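Local coordinates for protein methyltransferase (Pyrococcus horikoshii, PDB 1IXK) that probably binds RNA and methylates carbon 5 of tRNA cytidines with S-adenosyl-L-methionine, at residues A[240-245]-A[310-315]; A[112-117]-A[188-193]; A[66-71]-A[87-92]. All coordinates share one frame; numbering follows the deposited sequence.

Contact 1 of 3, residues A[240-245]-A[310-315]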
ATOM      1  N   GLY A 240      12.995   6.344 -14.285  1.00 11.55           N
ATOM      2  CA  GLY A 240      12.200   6.641 -13.103  1.00 10.67           C
ATOM      3  C   GLY A 240      11.561   5.397 -12.510  1.00 10.63           C
ATOM      4  O   GLY A 240      11.455   4.368 -13.179  1.00  9.91           O
ATOM      5  N   ILE A 241      11.115   5.494 -11.258  1.00  8.00           N
ATOM      6  CA  ILE A 241      10.507   4.361 -10.568  1.00  8.00           C
ATOM      7  C   ILE A 241       9.060   4.611 -10.164  1.00  8.83           C
ATOM      8  O   ILE A 241       8.710   5.699  -9.694  1.00  8.71           O
ATOM      9  CB  ILE A 241      11.286   4.023  -9.270  1.00 11.42           C
ATOM     10  CG1 ILE A 241      12.777   3.853  -9.575  1.00 13.67           C
ATOM     11  CG2 ILE A 241      10.700   2.762  -8.614  1.00 10.20           C
ATOM     12  CD1 ILE A 241      13.103   2.684 -10.466  1.00 13.62           C
ATOM     13  N   LEU A 242       8.219   3.598 -10.348  1.00  8.70           N
ATOM     14  CA  LEU A 242       6.822   3.686  -9.944  1.00  9.72           C
ATOM     15  C   LEU A 242       6.526   2.453  -9.108  1.00 10.30           C
ATOM     16  O   LEU A 242       6.887   1.336  -9.487  1.00 10.98           O
ATOM     17  CB  LEU A 242       5.883   3.729 -11.159  1.00  8.00           C
ATOM     18  CG  LEU A 242       4.384   3.875 -10.832  1.00  9.80           C
ATOM     19  CD1 LEU A 242       3.674   4.598 -11.967  1.00 11.21           C
ATOM     20  CD2 LEU A 242       3.753   2.511 -10.574  1.00  8.64           C
ATOM     21  N   VAL A 243       5.910   2.653  -7.951  1.00  8.49           N
ATOM     22  CA  VAL A 243       5.553   1.525  -7.111  1.00  8.62           C
ATOM     23  C   VAL A 243       4.042   1.416  -7.163  1.00  8.91           C
ATOM     24  O   VAL A 243       3.324   2.387  -6.921  1.00 11.11           O
ATOM     25  CB  VAL A 243       6.042   1.700  -5.654  1.00  8.84           C
ATOM     26  CG1 VAL A 243       5.345   0.691  -4.747  1.00  8.44           C
ATOM     27  CG2 VAL A 243       7.545   1.481  -5.598  1.00  8.57           C
ATOM     28  N   TYR A 244       3.587   0.225  -7.521  1.00  8.00           N
ATOM     29  CA  TYR A 244       2.180  -0.096  -7.667  1.00  9.72           C
ATOM     30  C   TYR A 244       1.757  -1.027  -6.546  1.00 10.82           C
ATOM     31  O   TYR A 244       2.398  -2.047  -6.308  1.00 10.66           O
ATOM     32  CB  TYR A 244       1.979  -0.779  -9.023  1.00  9.79           C
ATOM     33  CG  TYR A 244       0.579  -1.278  -9.307  1.00  9.82           C
ATOM     34  CD1 TYR A 244       0.130  -2.498  -8.803  1.00  8.69           C
ATOM     35  CD2 TYR A 244      -0.280  -0.542 -10.114  1.00 12.28           C
ATOM     36  CE1 TYR A 244      -1.147  -2.979  -9.107  1.00 10.21           C
ATOM     37  CE2 TYR A 244      -1.559  -1.005 -10.422  1.00 14.03           C
ATOM     38  CZ  TYR A 244      -1.982  -2.221  -9.922  1.00 13.92           C
ATOM     39  OH  TYR A 244      -3.234  -2.681 -10.262  1.00 15.87           O
ATOM     40  N   SER A 245       0.678  -0.682  -5.851  1.00 10.12           N
ATOM     41  CA  SER A 245       0.217  -1.533  -4.769  1.00 10.04           C
ATOM     42  C   SER A 245      -1.293  -1.504  -4.627  1.00 11.55           C
ATOM     43  O   SER A 245      -1.944  -0.520  -4.994  1.00 11.23           O
ATOM     44  CB  SER A 245       0.861  -1.107  -3.440  1.00 10.38           C
ATOM     45  OG  SER A 245       0.460   0.199  -3.055  1.00 12.13           O
ATOM     46  N   ALA A 310       4.402  -4.055  -6.472  1.00  9.41           N
ATOM     47  CA  ALA A 310       5.370  -4.250  -7.547  1.00  8.62           C
ATOM     48  C   ALA A 310       6.179  -2.977  -7.735  1.00  9.64           C
ATOM     49  O   ALA A 310       5.641  -1.871  -7.650  1.00 11.14           O
ATOM     50  CB  ALA A 310       4.661  -4.608  -8.844  1.00  8.89           C
ATOM     51  N   LYS A 311       7.476  -3.134  -7.991  1.00  9.32           N
ATOM     52  CA  LYS A 311       8.351  -1.987  -8.195  1.00  9.82           C
ATOM     53  C   LYS A 311       8.748  -1.956  -9.665  1.00 11.69           C
ATOM     54  O   LYS A 311       9.434  -2.853 -10.163  1.00  9.82           O
ATOM     55  CB  LYS A 311       9.585  -2.103  -7.301  1.00  8.63           C
ATOM     56  CG  LYS A 311      10.495  -0.895  -7.351  1.00 10.94           C
ATOM     57  CD  LYS A 311      11.473  -0.933  -6.185  1.00 14.28           C
ATOM     58  CE  LYS A 311      12.416   0.248  -6.220  1.00 15.10           C
ATOM     59  NZ  LYS A 311      13.119   0.407  -4.910  1.00 17.91           N
ATOM     60  N   ILE A 312       8.324  -0.904 -10.348  1.00 12.19           N
ATOM     61  CA  ILE A 312       8.564  -0.757 -11.779  1.00 11.63           C
ATOM     62  C   ILE A 312       9.579   0.321 -12.156  1.00 11.38           C
ATOM     63  O   ILE A 312       9.513   1.442 -11.658  1.00 12.15           O
ATOM     64  CB  ILE A 312       7.224  -0.429 -12.487  1.00 12.11           C
ATOM     65  CG1 ILE A 312       6.195  -1.514 -12.163  1.00 14.20           C
ATOM     66  CG2 ILE A 312       7.433  -0.288 -13.980  1.00 15.16           C
ATOM     67  CD1 ILE A 312       4.782  -1.200 -12.658  1.00 13.64           C
ATOM     68  N   ARG A 313      10.518  -0.025 -13.034  1.00 10.93           N
ATOM     69  CA  ARG A 313      11.504   0.941 -13.516  1.00 10.11           C
ATOM     70  C   ARG A 313      11.215   1.208 -14.997  1.00 12.12           C
ATOM     71  O   ARG A 313      11.033   0.273 -15.775  1.00 11.31           O
ATOM     72  CB  ARG A 313      12.935   0.403 -13.361  1.00 11.62           C
ATOM     73  CG  ARG A 313      13.984   1.391 -13.863  1.00 13.39           C
ATOM     74  CD  ARG A 313      15.422   0.913 -13.652  1.00 16.67           C
ATOM     75  NE  ARG A 313      16.353   1.856 -14.268  1.00 18.53           N
ATOM     76  CZ  ARG A 313      16.803   1.769 -15.519  1.00 17.25           C
ATOM     77  NH1 ARG A 313      16.428   0.771 -16.303  1.00 17.18           N
ATOM     78  NH2 ARG A 313      17.598   2.712 -15.999  1.00 19.78           N
ATOM     79  N   LYS A 314      11.161   2.480 -15.382  1.00 12.14           N
ATOM     80  CA  LYS A 314      10.892   2.844 -16.770  1.00 12.72           C
ATOM     81  C   LYS A 314      12.203   2.819 -17.540  1.00 14.74           C
ATOM     82  O   LYS A 314      13.194   3.401 -17.112  1.00 13.94           O
ATOM     83  CB  LYS A 314      10.260   4.237 -16.844  1.00 12.13           C
ATOM     84  CG  LYS A 314       9.851   4.695 -18.239  1.00 13.53           C
ATOM     85  CD  LYS A 314       9.040   5.996 -18.154  1.00 13.59           C
ATOM     86  CE  LYS A 314       8.641   6.524 -19.527  1.00 15.17           C
ATOM     87  NZ  LYS A 314       7.821   7.779 -19.415  1.00 13.08           N
ATOM     88  N   LEU A 315      12.195   2.128 -18.674  1.00 17.30           N
ATOM     89  CA  LEU A 315      13.382   1.975 -19.515  1.00 23.17           C
ATOM     90  C   LEU A 315      13.666   3.175 -20.415  1.00 26.02           C
ATOM     91  O   LEU A 315      14.814   3.660 -20.388  1.00 28.20           O
ATOM     92  CB  LEU A 315      13.239   0.715 -20.373  1.00 22.97           C
ATOM     93  CG  LEU A 315      13.440  -0.641 -19.684  1.00 24.70           C
ATOM     94  CD1 LEU A 315      12.844  -0.640 -18.286  1.00 29.62           C
ATOM     95  CD2 LEU A 315      12.816  -1.720 -20.545  1.00 25.17           C
ATOM     96  OXT LEU A 315      12.746   3.600 -21.144  1.00 28.15           O
TER
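Of the Tyr244 side chain only CB comes near Ala310, 4.1 Å from Ala310 O, and no part of strand 310-314 covers a face or edge of the ring. CG stands anti to the backbone N (chi1 176°), and the ring leads away to Val257 and Ile258 of helix 255-264, where its hydroxyl bonds Glu253 O. The other flat group, the guanidinium of Arg313, is taken up in a salt bridge with Glu268. Between these ends the segments form an antiparallel pair at the edge of the parallel part of a Rossmann-like class I methyltransferase sheet. Strand 307-314 is the reversed strand of that fold, inserted between 240-246 and 267-270, while 240-246 runs parallel to 188-194 on its other flank.

The segment axes approach to 4.7 Å and run at 155°. Leu242 and Ile312 exchange two backbone bonds, as do Tyr244 and Ala310, and Lys314 N adds a nearly straight one to Gly240 O (2.9 Å, 170° at the hydrogen). Supporting CA-H...O contacts come from Ile241, Val243 and Arg313.

On the face carrying Leu242 and Ile312 contact is loose, with Leu242 CD2 4.4 Å from Ile312 CD1; Ile312 turns also to Val267 and Leu269. The face of Ile241, Val243, Lys311 and Arg313 is closer packed. The extended aliphatic chain of Lys311 passes Val243 CG2 and crosses Ile241 at an angle, its CE 3.9 Å from Ile241 CG2, before its ammonium bonds Ala113 O. Ile241 sends its other branch against the base of the arginine: CD1, at the end of the CG1 branch, sits 3.7 Å from both CB and CG of Arg313.

Contact 2 of 3, residues A[112-117]-A[188-193]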
ATOM      1  N   VAL A 112       8.258   3.047   1.452  1.00 10.17           N
ATOM      2  CA  VAL A 112       9.613   2.567   1.701  1.00 11.70           C
ATOM      3  C   VAL A 112      10.183   1.908   0.443  1.00 10.46           C
ATOM      4  O   VAL A 112      11.338   2.134   0.084  1.00 13.75           O
ATOM      5  CB  VAL A 112       9.636   1.567   2.881  1.00 11.45           C
ATOM      6  CG1 VAL A 112      11.044   1.027   3.086  1.00 13.29           C
ATOM      7  CG2 VAL A 112       9.153   2.262   4.156  1.00 12.98           C
ATOM      8  N   ALA A 113       9.371   1.099  -0.225  1.00  9.43           N
ATOM      9  CA  ALA A 113       9.814   0.439  -1.453  1.00 10.13           C
ATOM     10  C   ALA A 113      10.157   1.472  -2.530  1.00  8.62           C
ATOM     11  O   ALA A 113      11.129   1.304  -3.268  1.00 10.60           O
ATOM     12  CB  ALA A 113       8.727  -0.515  -1.967  1.00  9.11           C
ATOM     13  N   LEU A 114       9.363   2.539  -2.626  1.00  8.00           N
ATOM     14  CA  LEU A 114       9.615   3.574  -3.630  1.00  8.22           C
ATOM     15  C   LEU A 114      10.944   4.261  -3.334  1.00 11.47           C
ATOM     16  O   LEU A 114      11.643   4.711  -4.243  1.00 12.85           O
ATOM     17  CB  LEU A 114       8.481   4.604  -3.649  1.00  9.85           C
ATOM     18  CG  LEU A 114       8.556   5.632  -4.784  1.00  9.68           C
ATOM     19  CD1 LEU A 114       8.608   4.914  -6.135  1.00  8.67           C
ATOM     20  CD2 LEU A 114       7.340   6.552  -4.724  1.00  9.53           C
ATOM     21  N   ASP A 115      11.272   4.354  -2.049  1.00 12.19           N
ATOM     22  CA  ASP A 115      12.538   4.931  -1.600  1.00 13.59           C
ATOM     23  C   ASP A 115      12.850   6.306  -2.190  1.00 13.37           C
ATOM     24  O   ASP A 115      13.901   6.495  -2.801  1.00 12.66           O
ATOM     25  CB  ASP A 115      13.672   3.960  -1.952  1.00 15.77           C
ATOM     26  CG  ASP A 115      14.954   4.238  -1.191  1.00 20.56           C
ATOM     27  OD1 ASP A 115      16.023   3.810  -1.682  1.00 20.65           O
ATOM     28  OD2 ASP A 115      14.904   4.861  -0.106  1.00 16.89           O
ATOM     29  N   PRO A 116      11.943   7.281  -2.018  1.00 13.84           N
ATOM     30  CA  PRO A 116      12.152   8.638  -2.541  1.00 15.76           C
ATOM     31  C   PRO A 116      13.384   9.246  -1.869  1.00 16.51           C
ATOM     32  O   PRO A 116      13.611   9.020  -0.686  1.00 15.88           O
ATOM     33  CB  PRO A 116      10.883   9.382  -2.115  1.00 17.16           C
ATOM     34  CG  PRO A 116       9.886   8.310  -1.874  1.00 19.88           C
ATOM     35  CD  PRO A 116      10.680   7.199  -1.267  1.00 15.72           C
ATOM     36  N   LYS A 117      14.167  10.020  -2.610  1.00 17.00           N
ATOM     37  CA  LYS A 117      15.361  10.643  -2.043  1.00 18.54           C
ATOM     38  C   LYS A 117      15.198  12.152  -1.905  1.00 16.06           C
ATOM     39  O   LYS A 117      14.434  12.774  -2.638  1.00 14.98           O
ATOM     40  CB  LYS A 117      16.582  10.360  -2.927  1.00 19.36           C
ATOM     41  CG  LYS A 117      16.926   8.891  -3.068  1.00 21.59           C
ATOM     42  CD  LYS A 117      17.220   8.268  -1.716  1.00 25.36           C
ATOM     43  CE  LYS A 117      17.646   6.816  -1.862  1.00 28.50           C
ATOM     44  NZ  LYS A 117      17.919   6.198  -0.534  1.00 32.34           N
ATOM     45  N   PHE A 188       8.392  13.279 -13.508  1.00 16.20           N
ATOM     46  CA  PHE A 188       8.654  12.758 -12.170  1.00 14.77           C
ATOM     47  C   PHE A 188       9.785  11.754 -12.032  1.00 13.19           C
ATOM     48  O   PHE A 188      10.025  10.951 -12.927  1.00 14.28           O
ATOM     49  CB  PHE A 188       7.371  12.127 -11.615  1.00 14.80           C
ATOM     50  CG  PHE A 188       6.278  13.120 -11.355  1.00 13.42           C
ATOM     51  CD1 PHE A 188       6.176  13.754 -10.118  1.00 13.95           C
ATOM     52  CD2 PHE A 188       5.369  13.447 -12.353  1.00 15.65           C
ATOM     53  CE1 PHE A 188       5.186  14.706  -9.884  1.00 13.92           C
ATOM     54  CE2 PHE A 188       4.372  14.400 -12.129  1.00 14.71           C
ATOM     55  CZ  PHE A 188       4.282  15.028 -10.888  1.00 16.41           C
ATOM     56  N   ASP A 189      10.463  11.805 -10.887  1.00 11.79           N
ATOM     57  CA  ASP A 189      11.539  10.867 -10.580  1.00 10.76           C
ATOM     58  C   ASP A 189      10.916   9.598 -10.007  1.00 10.86           C
ATOM     59  O   ASP A 189      11.360   8.488 -10.302  1.00 10.99           O
ATOM     60  CB  ASP A 189      12.487  11.428  -9.508  1.00 10.47           C
ATOM     61  CG  ASP A 189      13.296  12.612  -9.991  1.00 13.39           C
ATOM     62  OD1 ASP A 189      13.964  12.486 -11.038  1.00 13.87           O
ATOM     63  OD2 ASP A 189      13.274  13.660  -9.311  1.00 12.96           O
ATOM     64  N   LYS A 190       9.896   9.777  -9.169  1.00 10.54           N
ATOM     65  CA  LYS A 190       9.228   8.660  -8.497  1.00 10.86           C
ATOM     66  C   LYS A 190       7.715   8.844  -8.446  1.00 11.30           C
ATOM     67  O   LYS A 190       7.224   9.965  -8.286  1.00 10.15           O
ATOM     68  CB  LYS A 190       9.723   8.546  -7.051  1.00 11.69           C
ATOM     69  CG  LYS A 190      11.216   8.357  -6.864  1.00 15.46           C
ATOM     70  CD  LYS A 190      11.647   6.965  -7.227  1.00 15.98           C
ATOM     71  CE  LYS A 190      12.857   6.536  -6.408  1.00 19.33           C
ATOM     72  NZ  LYS A 190      13.981   7.497  -6.484  1.00 20.63           N
ATOM     73  N   ILE A 191       6.985   7.740  -8.568  1.00  8.38           N
ATOM     74  CA  ILE A 191       5.529   7.779  -8.502  1.00  9.49           C
ATOM     75  C   ILE A 191       4.991   6.672  -7.606  1.00  8.45           C
ATOM     76  O   ILE A 191       5.396   5.518  -7.718  1.00  8.00           O
ATOM     77  CB  ILE A 191       4.896   7.627  -9.902  1.00 10.94           C
ATOM     78  CG1 ILE A 191       5.287   8.828 -10.764  1.00 12.97           C
ATOM     79  CG2 ILE A 191       3.365   7.507  -9.783  1.00 11.80           C
ATOM     80  CD1 ILE A 191       4.684   8.830 -12.132  1.00 18.73           C
ATOM     81  N   LEU A 192       4.089   7.036  -6.702  1.00  9.51           N
ATOM     82  CA  LEU A 192       3.474   6.065  -5.810  1.00 10.37           C
ATOM     83  C   LEU A 192       2.034   5.880  -6.278  1.00 11.08           C
ATOM     84  O   LEU A 192       1.246   6.822  -6.251  1.00  9.52           O
ATOM     85  CB  LEU A 192       3.477   6.567  -4.360  1.00  9.86           C
ATOM     86  CG  LEU A 192       3.041   5.536  -3.306  1.00 12.42           C
ATOM     87  CD1 LEU A 192       4.093   4.424  -3.226  1.00 13.91           C
ATOM     88  CD2 LEU A 192       2.888   6.207  -1.940  1.00 13.79           C
ATOM     89  N   LEU A 193       1.706   4.674  -6.735  1.00 11.05           N
ATOM     90  CA  LEU A 193       0.353   4.368  -7.188  1.00 14.40           C
ATOM     91  C   LEU A 193      -0.209   3.342  -6.226  1.00 17.08           C
ATOM     92  O   LEU A 193      -0.145   2.129  -6.466  1.00 14.33           O
ATOM     93  CB  LEU A 193       0.365   3.810  -8.614  1.00 13.53           C
ATOM     94  CG  LEU A 193      -0.975   3.341  -9.190  1.00 15.34           C
ATOM     95  CD1 LEU A 193      -2.071   4.392  -8.953  1.00 15.48           C
ATOM     96  CD2 LEU A 193      -0.794   3.074 -10.672  1.00 14.54           C
TER
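Leu114, in the last turn of helix 105-114, carries most of this contact with strand 190-193, a parallel strand inside the Rossmann-like sheet. Its CG is anti to the backbone N (chi1 -173°), and both methyls rest on the carbonyl of Ile191: CD1 lies 3.6 Å from Ile191 O, while CD2 goes on to Leu192 CB at 3.9 Å. Leu192 also touches Lys132, predicted to bind S-adenosyl-L-methionine. The side chains of Leu114 and Lys190 lie alongside and run oppositely, with CD1 of Leu114 3.8 Å from CD of Lys190. The backbone of Leu114 takes part as well, since its O is only 3.1 Å from Lys190 CE.

At Asp115 the chain leaves the helix with positive phi, and Asp115 O comes 3.8 Å from Lys190 CE. Its carboxylate turns instead to Lys117 NZ in a salt bridge with weak bonds. Pro116 then brings its CA to 4.4 Å from Lys190 CG and presses its ring on Leu136 and Leu139 of helix 131-139.

No hydrogen bond joins the two segments. Lys190 contributes methylenes, and its charge is met by Glu120; the CE hydrogens, next to the ammonium, are likely to be polarised enough to make the close approach to the carbonyl of Leu114 favourable.

Contact 3 of 3, residues A[66-71]-A[87-92]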
ATOM      1  N   LYS A  66       6.673   4.593  29.014  1.00 28.94           N
ATOM      2  CA  LYS A  66       5.277   4.792  29.389  1.00 27.06           C
ATOM      3  C   LYS A  66       4.471   3.500  29.498  1.00 25.20           C
ATOM      4  O   LYS A  66       3.290   3.529  29.845  1.00 24.59           O
ATOM      5  CB  LYS A  66       4.597   5.739  28.400  1.00 26.82           C
ATOM      6  CG  LYS A  66       5.236   7.113  28.335  1.00 29.18           C
ATOM      7  CD  LYS A  66       4.397   8.075  27.512  1.00 29.12           C
ATOM      8  CE  LYS A  66       5.028   9.455  27.485  1.00 30.91           C
ATOM      9  NZ  LYS A  66       4.092  10.463  26.938  1.00 30.36           N
ATOM     10  N   GLY A  67       5.099   2.369  29.197  1.00 22.88           N
ATOM     11  CA  GLY A  67       4.401   1.101  29.299  1.00 21.53           C
ATOM     12  C   GLY A  67       4.039   0.429  27.986  1.00 21.87           C
ATOM     13  O   GLY A  67       3.545  -0.697  27.982  1.00 20.82           O
ATOM     14  N   PHE A  68       4.269   1.107  26.869  1.00 21.89           N
ATOM     15  CA  PHE A  68       3.957   0.516  25.572  1.00 20.47           C
ATOM     16  C   PHE A  68       5.042  -0.461  25.137  1.00 20.47           C
ATOM     17  O   PHE A  68       6.223  -0.253  25.412  1.00 20.97           O
ATOM     18  CB  PHE A  68       3.808   1.600  24.502  1.00 20.20           C
ATOM     19  CG  PHE A  68       2.669   2.547  24.744  1.00 20.34           C
ATOM     20  CD1 PHE A  68       2.819   3.636  25.595  1.00 21.43           C
ATOM     21  CD2 PHE A  68       1.439   2.342  24.131  1.00 20.96           C
ATOM     22  CE1 PHE A  68       1.760   4.509  25.829  1.00 20.71           C
ATOM     23  CE2 PHE A  68       0.374   3.209  24.357  1.00 20.82           C
ATOM     24  CZ  PHE A  68       0.535   4.292  25.209  1.00 21.51           C
ATOM     25  N   GLN A  69       4.634  -1.538  24.475  1.00 19.93           N
ATOM     26  CA  GLN A  69       5.575  -2.524  23.956  1.00 19.78           C
ATOM     27  C   GLN A  69       5.155  -2.768  22.512  1.00 19.48           C
ATOM     28  O   GLN A  69       3.972  -2.690  22.181  1.00 18.34           O
ATOM     29  CB  GLN A  69       5.524  -3.816  24.777  1.00 21.86           C
ATOM     30  CG  GLN A  69       5.857  -3.599  26.249  1.00 26.27           C
ATOM     31  CD  GLN A  69       5.904  -4.891  27.047  1.00 28.73           C
ATOM     32  OE1 GLN A  69       5.025  -5.742  26.923  1.00 31.57           O
ATOM     33  NE2 GLN A  69       6.926  -5.033  27.882  1.00 30.63           N
ATOM     34  N   PHE A  70       6.121  -3.049  21.647  1.00 19.48           N
ATOM     35  CA  PHE A  70       5.816  -3.244  20.235  1.00 20.30           C
ATOM     36  C   PHE A  70       6.901  -4.009  19.494  1.00 20.27           C
ATOM     37  O   PHE A  70       8.031  -4.116  19.971  1.00 20.89           O
ATOM     38  CB  PHE A  70       5.621  -1.880  19.572  1.00 18.87           C
ATOM     39  CG  PHE A  70       6.473  -0.790  20.169  1.00 19.74           C
ATOM     40  CD1 PHE A  70       5.981   0.005  21.204  1.00 19.98           C
ATOM     41  CD2 PHE A  70       7.780  -0.589  19.734  1.00 20.95           C
ATOM     42  CE1 PHE A  70       6.781   0.985  21.799  1.00 19.88           C
ATOM     43  CE2 PHE A  70       8.592   0.389  20.324  1.00 20.85           C
ATOM     44  CZ  PHE A  70       8.087   1.175  21.359  1.00 21.00           C
ATOM     45  N   LYS A  71       6.545  -4.528  18.322  1.00 19.90           N
ATOM     46  CA  LYS A  71       7.477  -5.281  17.484  1.00 21.37           C
ATOM     47  C   LYS A  71       7.691  -4.519  16.180  1.00 19.79           C
ATOM     48  O   LYS A  71       6.813  -3.795  15.723  1.00 15.95           O
ATOM     49  CB  LYS A  71       6.915  -6.662  17.151  1.00 24.70           C
ATOM     50  CG  LYS A  71       6.567  -7.520  18.345  1.00 31.61           C
ATOM     51  CD  LYS A  71       5.951  -8.831  17.883  1.00 35.76           C
ATOM     52  CE  LYS A  71       4.715  -8.583  17.021  1.00 38.10           C
ATOM     53  NZ  LYS A  71       4.101  -9.848  16.528  1.00 40.04           N
ATOM     54  N   PHE A  87      -2.598   2.347  27.706  1.00 27.74           N
ATOM     55  CA  PHE A  87      -3.729   3.225  27.396  1.00 27.15           C
ATOM     56  C   PHE A  87      -3.636   3.565  25.915  1.00 28.06           C
ATOM     57  O   PHE A  87      -2.633   3.256  25.275  1.00 26.75           O
ATOM     58  CB  PHE A  87      -3.704   4.512  28.244  1.00 26.92           C
ATOM     59  CG  PHE A  87      -2.402   5.281  28.174  1.00 27.14           C
ATOM     60  CD1 PHE A  87      -1.247   4.781  28.773  1.00 26.88           C
ATOM     61  CD2 PHE A  87      -2.332   6.505  27.512  1.00 25.75           C
ATOM     62  CE1 PHE A  87      -0.044   5.490  28.716  1.00 25.98           C
ATOM     63  CE2 PHE A  87      -1.138   7.220  27.450  1.00 24.94           C
ATOM     64  CZ  PHE A  87       0.009   6.712  28.051  1.00 25.78           C
ATOM     65  N   SER A  88      -4.675   4.195  25.374  1.00 27.17           N
ATOM     66  CA  SER A  88      -4.717   4.558  23.957  1.00 27.08           C
ATOM     67  C   SER A  88      -3.469   5.286  23.484  1.00 25.89           C
ATOM     68  O   SER A  88      -3.092   6.317  24.039  1.00 24.87           O
ATOM     69  CB  SER A  88      -5.944   5.422  23.673  1.00 26.83           C
ATOM     70  OG  SER A  88      -6.005   5.756  22.297  1.00 29.28           O
ATOM     71  N   ILE A  89      -2.847   4.748  22.439  1.00 25.89           N
ATOM     72  CA  ILE A  89      -1.636   5.336  21.886  1.00 26.94           C
ATOM     73  C   ILE A  89      -1.919   6.717  21.304  1.00 25.76           C
ATOM     74  O   ILE A  89      -1.028   7.564  21.232  1.00 24.44           O
ATOM     75  CB  ILE A  89      -1.023   4.428  20.788  1.00 28.25           C
ATOM     76  CG1 ILE A  89       0.301   5.017  20.296  1.00 29.97           C
ATOM     77  CG2 ILE A  89      -1.992   4.277  19.625  1.00 29.02           C
ATOM     78  CD1 ILE A  89       1.380   5.054  21.351  1.00 30.41           C
ATOM     79  N   THR A  90      -3.162   6.945  20.896  1.00 25.87           N
ATOM     80  CA  THR A  90      -3.539   8.234  20.328  1.00 26.50           C
ATOM     81  C   THR A  90      -3.782   9.295  21.408  1.00 26.94           C
ATOM     82  O   THR A  90      -4.062  10.452  21.102  1.00 25.50           O
ATOM     83  CB  THR A  90      -4.797   8.104  19.433  1.00 27.65           C
ATOM     84  OG1 THR A  90      -5.819   7.384  20.132  1.00 28.35           O
ATOM     85  CG2 THR A  90      -4.456   7.370  18.137  1.00 26.73           C
ATOM     86  N   SER A  91      -3.664   8.903  22.672  1.00 27.24           N
ATOM     87  CA  SER A  91      -3.857   9.849  23.770  1.00 28.15           C
ATOM     88  C   SER A  91      -2.504  10.317  24.298  1.00 28.32           C
ATOM     89  O   SER A  91      -2.433  11.136  25.211  1.00 29.56           O
ATOM     90  CB  SER A  91      -4.660   9.204  24.907  1.00 28.14           C
ATOM     91  OG  SER A  91      -5.987   8.914  24.502  1.00 28.14           O
ATOM     92  N   THR A  92      -1.431   9.791  23.715  1.00 27.56           N
ATOM     93  CA  THR A  92      -0.077  10.150  24.128  1.00 26.63           C
ATOM     94  C   THR A  92       0.382  11.465  23.513  1.00 27.30           C
ATOM     95  O   THR A  92      -0.086  11.856  22.444  1.00 26.24           O
ATOM     96  CB  THR A  92       0.940   9.083  23.699  1.00 25.85           C
ATOM     97  OG1 THR A  92       0.963   9.002  22.268  1.00 25.38           O
ATOM     98  CG2 THR A  92       0.570   7.727  24.273  1.00 26.16           C
TER
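Phe68 turns the edge of its ring toward the face of Phe87 in a T-shaped pair, the centroids 4.9 Å apart and the planes at 63°. Phe68 CZ stands over the centre of the Phe87 ring. Phe68 CE1 is 3.5 Å from Phe87 CE1. Over one face of Phe68, offset toward the rim, lies Ile89 CD1 in a CH-pi contact, 4.0 Å from the ring centroid. Thr92 meets Phe68 tip to tip, with its CG2 3.6 Å from Phe68 CZ, and Phe87 O approaches Phe68 CE2 obliquely. An alanine in place of Phe68 would probably open a gap here, leaving Ile89 CD1 and Thr92 CG2 without their aromatic partner and the ring of Phe87 freer to turn.

Further out, Lys66 O lies at the edge of the Phe87 ring. Thr92 OG1 donates to Ile89 O (2.7 Å) and, as N-cap of helix 93-96, accepts from Phe95 N, which fixes its methyl toward Phe68. Lys66 NZ pairs with Glu94 of that helix. Gly67, with positive phi, ends helix 56-65 in a Schellman motif and leaves Phe68 just ahead of strand 69-73, an edge strand of the four-stranded antiparallel sheet in the RsmF-type N-terminal domain.

Contacts 1 and 2 belong to one buried region of the methyltransferase domain, their centres 8 Å apart. Strands 240-246 and 188-194 are neighbours in the sheet, joined by backbone hydrogen bonds, among them Leu193 N to Val243 O, and Val243 CG2 packs on the CA of Leu114. Contact 1 depends on main-chain hydrogen bonds between strands; contact 2 sets a helix end on the same sheet through aliphatic packing, near the predicted S-adenosyl-L-methionine site residues Asp194 and Lys132. Contact 3, only partly buried, lies in the N-terminal domain, its centre about 36 Å from that of contact 1. There aromatic packing joins the link between helix 56-65 and strand 69-73 to the turn before helix 93-96, each held by a helix-end motif.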